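Long-range contact in transmembrane oligosaccharyl transferase (Archaeoglobus fulgidus, PDB 3WAJ), which belongs to the STT3 family of membrane-embedded oligosaccharyl transferases, large GT-C-fold enzymes that join a multi-helix transmembrane region to a globular C-terminal portion: residues His162-Glu166 against Tyr211-Trp215. Numbering follows the deposited sequence.
Sequences HHIWE and YVLSW. With ZN (zinc ion), chain B; SO4 (sulfate ion), chain C.
The carboxylate of Glu166 lies flat over one face of the Trp215 indole, with OE2 3.1 Å above the ring plane near its centre. The planes of the two groups are 21° apart. Beyond CG the glutamate chain is extended (chi2 177°), which carries the acid group across the indole while Glu166 CG packs on Trp215 CB at 3.7 Å. Both carboxylate oxygens are engaged: OE2 is hydrogen-bonded by Tyr429, and OE1 accepts ND1 of His163 at 3.0 Å, almost in line with its own C-O bond although tilted from the imidazole plane. His163 also binds the zinc ion through NE2 at 2.2 Å; the bond to Glu166 probably helps set the imidazole's orientation. Glu166 is thus a second-shell residue of the metal site that His163 shares with Asp47 and Asp161, where three waters also coordinate the zinc ion. The contact brings the start of helix 163-181 against the end of helix 199-214, within the transmembrane GT-C region of the STT3 family, and Trp215 is the first residue to depart from helical geometry. The Trp215 indole NE1 makes a weak hydrogen bond to a sulfate ion, probably from the crystallisation liquor. His162 NE2 donates to the same oxygen, SO4 O4, at 2.6 Å. ND1 of His162 is hydrogen-bonded to the Tyr51 hydroxyl, and Arg426 and His81 also bind the anion. The His162 imidazole and the five-membered ring of the Trp215 indole are inclined at 38°. Ser214 extends the interface, its carbonyl O 3.5 Å from His162 CB. One turn further back, Tyr211 CE1 lies 3.4 Å from Glu166 O, an oblique approach to the ring.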
ATOM      1  N   HIS A 162      -8.030  -6.041  -4.010  1.00 28.03           N
ATOM      2  CA  HIS A 162      -9.471  -5.984  -4.199  1.00 36.36           C
ATOM      3  C   HIS A 162      -9.949  -4.782  -5.033  1.00 40.75           C
ATOM      4  O   HIS A 162     -11.148  -4.642  -5.288  1.00 43.90           O
ATOM      5  CB  HIS A 162     -10.188  -6.017  -2.841  1.00 29.39           C
ATOM      6  CG  HIS A 162      -9.788  -4.907  -1.918  1.00 36.56           C
ATOM      7  ND1 HIS A 162      -9.292  -5.136  -0.648  1.00 38.56           N
ATOM      8  CD2 HIS A 162      -9.812  -3.560  -2.073  1.00 37.22           C
ATOM      9  CE1 HIS A 162      -9.029  -3.975  -0.064  1.00 33.37           C
ATOM     10  NE2 HIS A 162      -9.337  -3.007  -0.910  1.00 38.23           N
ATOM     11  N   HIS A 163      -9.030  -3.915  -5.455  1.00 38.30           N
ATOM     12  CA  HIS A 163      -9.448  -2.681  -6.145  1.00 38.66           C
ATOM     13  C   HIS A 163     -10.086  -2.969  -7.513  1.00 38.14           C
ATOM     14  O   HIS A 163     -11.011  -2.271  -7.931  1.00 36.12           O
ATOM     15  CB  HIS A 163      -8.299  -1.653  -6.262  1.00 31.81           C
ATOM     16  CG  HIS A 163      -7.609  -1.366  -4.972  1.00 34.82           C
ATOM     17  ND1 HIS A 163      -8.215  -0.669  -3.935  1.00 32.01           N
ATOM     18  CD2 HIS A 163      -6.364  -1.679  -4.516  1.00 32.21           C
ATOM     19  CE1 HIS A 163      -7.379  -0.583  -2.913  1.00 36.23           C
ATOM     20  NE2 HIS A 163      -6.245  -1.178  -3.255  1.00 35.86           N
ATOM     21  N   ILE A 164      -9.598  -3.984  -8.221  1.00 36.10           N
ATOM     22  CA  ILE A 164     -10.252  -4.345  -9.475  1.00 39.86           C
ATOM     23  C   ILE A 164     -11.675  -4.804  -9.183  1.00 43.98           C
ATOM     24  O   ILE A 164     -12.590  -4.509  -9.944  1.00 47.19           O
ATOM     25  CB  ILE A 164      -9.465  -5.401 -10.315  1.00 47.83           C
ATOM     26  CG1 ILE A 164     -10.233  -5.743 -11.602  1.00 42.13           C
ATOM     27  CG2 ILE A 164      -9.193  -6.665  -9.515  1.00 47.70           C
ATOM     28  CD1 ILE A 164     -10.341  -4.582 -12.583  1.00 32.61           C
ATOM     29  N   TRP A 165     -11.871  -5.473  -8.048  1.00 41.02           N
ATOM     30  CA  TRP A 165     -13.181  -6.030  -7.730  1.00 41.32           C
ATOM     31  C   TRP A 165     -14.169  -5.007  -7.202  1.00 40.36           C
ATOM     32  O   TRP A 165     -15.384  -5.187  -7.331  1.00 49.81           O
ATOM     33  CB  TRP A 165     -13.041  -7.215  -6.777  1.00 44.06           C
ATOM     34  CG  TRP A 165     -12.200  -8.301  -7.393  1.00 44.77           C
ATOM     35  CD1 TRP A 165     -10.916  -8.638  -7.066  1.00 43.89           C
ATOM     36  CD2 TRP A 165     -12.585  -9.172  -8.461  1.00 43.46           C
ATOM     37  NE1 TRP A 165     -10.485  -9.675  -7.857  1.00 41.87           N
ATOM     38  CE2 TRP A 165     -11.492 -10.025  -8.722  1.00 46.95           C
ATOM     39  CE3 TRP A 165     -13.751  -9.320  -9.217  1.00 42.70           C
ATOM     40  CZ2 TRP A 165     -11.529 -11.014  -9.719  1.00 50.04           C
ATOM     41  CZ3 TRP A 165     -13.790 -10.297 -10.202  1.00 47.45           C
ATOM     42  CH2 TRP A 165     -12.684 -11.133 -10.444  1.00 50.50           C
ATOM     43  N   GLU A 166     -13.655  -3.947  -6.591  1.00 35.24           N
ATOM     44  CA  GLU A 166     -14.491  -2.803  -6.279  1.00 39.88           C
ATOM     45  C   GLU A 166     -15.081  -2.300  -7.587  1.00 41.48           C
ATOM     46  O   GLU A 166     -16.285  -2.125  -7.705  1.00 41.44           O
ATOM     47  CB  GLU A 166     -13.671  -1.685  -5.643  1.00 38.62           C
ATOM     48  CG  GLU A 166     -13.210  -1.941  -4.246  1.00 33.05           C
ATOM     49  CD  GLU A 166     -12.348  -0.814  -3.741  1.00 36.01           C
ATOM     50  OE1 GLU A 166     -11.141  -1.047  -3.505  1.00 40.77           O
ATOM     51  OE2 GLU A 166     -12.868   0.317  -3.607  1.00 33.33           O
ATOM     52  N   TYR A 211     -20.044  -6.694  -3.885  1.00 35.45           N
ATOM     53  CA  TYR A 211     -19.324  -5.422  -3.758  1.00 34.43           C
ATOM     54  C   TYR A 211     -18.882  -5.153  -2.303  1.00 39.02           C
ATOM     55  O   TYR A 211     -17.696  -4.956  -2.032  1.00 41.62           O
ATOM     56  CB  TYR A 211     -20.172  -4.273  -4.330  1.00 36.37           C
ATOM     57  CG  TYR A 211     -19.500  -2.921  -4.303  1.00 38.55           C
ATOM     58  CD1 TYR A 211     -18.154  -2.787  -4.603  1.00 39.90           C
ATOM     59  CD2 TYR A 211     -20.212  -1.780  -3.986  1.00 39.21           C
ATOM     60  CE1 TYR A 211     -17.535  -1.552  -4.574  1.00 41.69           C
ATOM     61  CE2 TYR A 211     -19.598  -0.535  -3.958  1.00 39.31           C
ATOM     62  CZ  TYR A 211     -18.259  -0.432  -4.252  1.00 39.25           C
ATOM     63  OH  TYR A 211     -17.637   0.795  -4.223  1.00 42.68           O
ATOM     64  N   VAL A 212     -19.824  -5.170  -1.363  1.00 42.30           N
ATOM     65  CA  VAL A 212     -19.482  -4.973   0.052  1.00 37.90           C
ATOM     66  C   VAL A 212     -18.566  -6.090   0.554  1.00 36.68           C
ATOM     67  O   VAL A 212     -17.725  -5.874   1.418  1.00 38.48           O
ATOM     68  CB  VAL A 212     -20.754  -4.888   0.949  1.00 36.61           C
ATOM     69  CG1 VAL A 212     -20.391  -4.466   2.374  1.00 32.80           C
ATOM     70  CG2 VAL A 212     -21.784  -3.921   0.362  1.00 27.50           C
ATOM     71  N   LEU A 213     -18.718  -7.292   0.009  1.00 38.68           N
ATOM     72  CA  LEU A 213     -17.881  -8.412   0.458  1.00 40.50           C
ATOM     73  C   LEU A 213     -16.460  -8.313  -0.120  1.00 42.47           C
ATOM     74  O   LEU A 213     -15.541  -8.984   0.352  1.00 38.33           O
ATOM     75  CB  LEU A 213     -18.537  -9.769   0.156  1.00 47.02           C
ATOM     76  CG  LEU A 213     -19.823 -10.104   0.921  1.00 49.50           C
ATOM     77  CD1 LEU A 213     -20.262 -11.564   0.725  1.00 45.41           C
ATOM     78  CD2 LEU A 213     -19.658  -9.795   2.401  1.00 45.85           C
ATOM     79  N   SER A 214     -16.280  -7.466  -1.133  1.00 41.82           N
ATOM     80  CA  SER A 214     -14.943  -7.207  -1.682  1.00 41.30           C
ATOM     81  C   SER A 214     -14.277  -6.068  -0.940  1.00 37.66           C
ATOM     82  O   SER A 214     -13.056  -6.012  -0.819  1.00 30.41           O
ATOM     83  CB  SER A 214     -15.007  -6.851  -3.167  1.00 42.17           C
ATOM     84  OG  SER A 214     -15.566  -7.894  -3.919  1.00 50.04           O
ATOM     85  N   TRP A 215     -15.106  -5.157  -0.450  1.00 37.78           N
ATOM     86  CA  TRP A 215     -14.638  -3.933   0.174  1.00 39.91           C
ATOM     87  C   TRP A 215     -15.709  -3.428   1.155  1.00 39.17           C
ATOM     88  O   TRP A 215     -16.833  -3.098   0.742  1.00 38.51           O
ATOM     89  CB  TRP A 215     -14.397  -2.901  -0.922  1.00 41.94           C
ATOM     90  CG  TRP A 215     -13.687  -1.666  -0.471  1.00 40.81           C
ATOM     91  CD1 TRP A 215     -12.504  -1.605   0.211  1.00 35.77           C
ATOM     92  CD2 TRP A 215     -14.092  -0.311  -0.703  1.00 29.70           C
ATOM     93  NE1 TRP A 215     -12.157  -0.296   0.427  1.00 32.92           N
ATOM     94  CE2 TRP A 215     -13.117   0.526  -0.134  1.00 30.95           C
ATOM     95  CE3 TRP A 215     -15.194   0.279  -1.347  1.00 34.90           C
ATOM     96  CZ2 TRP A 215     -13.198   1.926  -0.170  1.00 34.33           C
ATOM     97  CZ3 TRP A 215     -15.282   1.677  -1.396  1.00 35.74           C
ATOM     98  CH2 TRP A 215     -14.287   2.482  -0.809  1.00 37.54           C
TER
HETATM   99 ZN    ZN B 901      -4.642  -1.910  -2.006  1.00 40.25          ZN
HETATM  100  S   SO4 C 902      -8.097  -0.361   1.279  1.00 53.58           S
HETATM  101  O1  SO4 C 902      -7.196  -1.489   1.549  1.00 50.57           O
HETATM  102  O2  SO4 C 902      -8.621   0.120   2.561  1.00 57.00           O
HETATM  103  O3  SO4 C 902      -7.336   0.695   0.608  1.00 60.19           O
HETATM  104  O4  SO4 C 902      -9.225  -0.740   0.420  1.00 54.10           O
HETATM  105  O   HOH W   1      -4.830   0.194  -0.644  1.00 39.00           O
HETATM  106  O   HOH W   2      -5.895  -3.256  -0.670  1.00 37.98           O
HETATM  107  O   HOH W   3      -2.537  -1.387  -2.009  1.00 71.69           O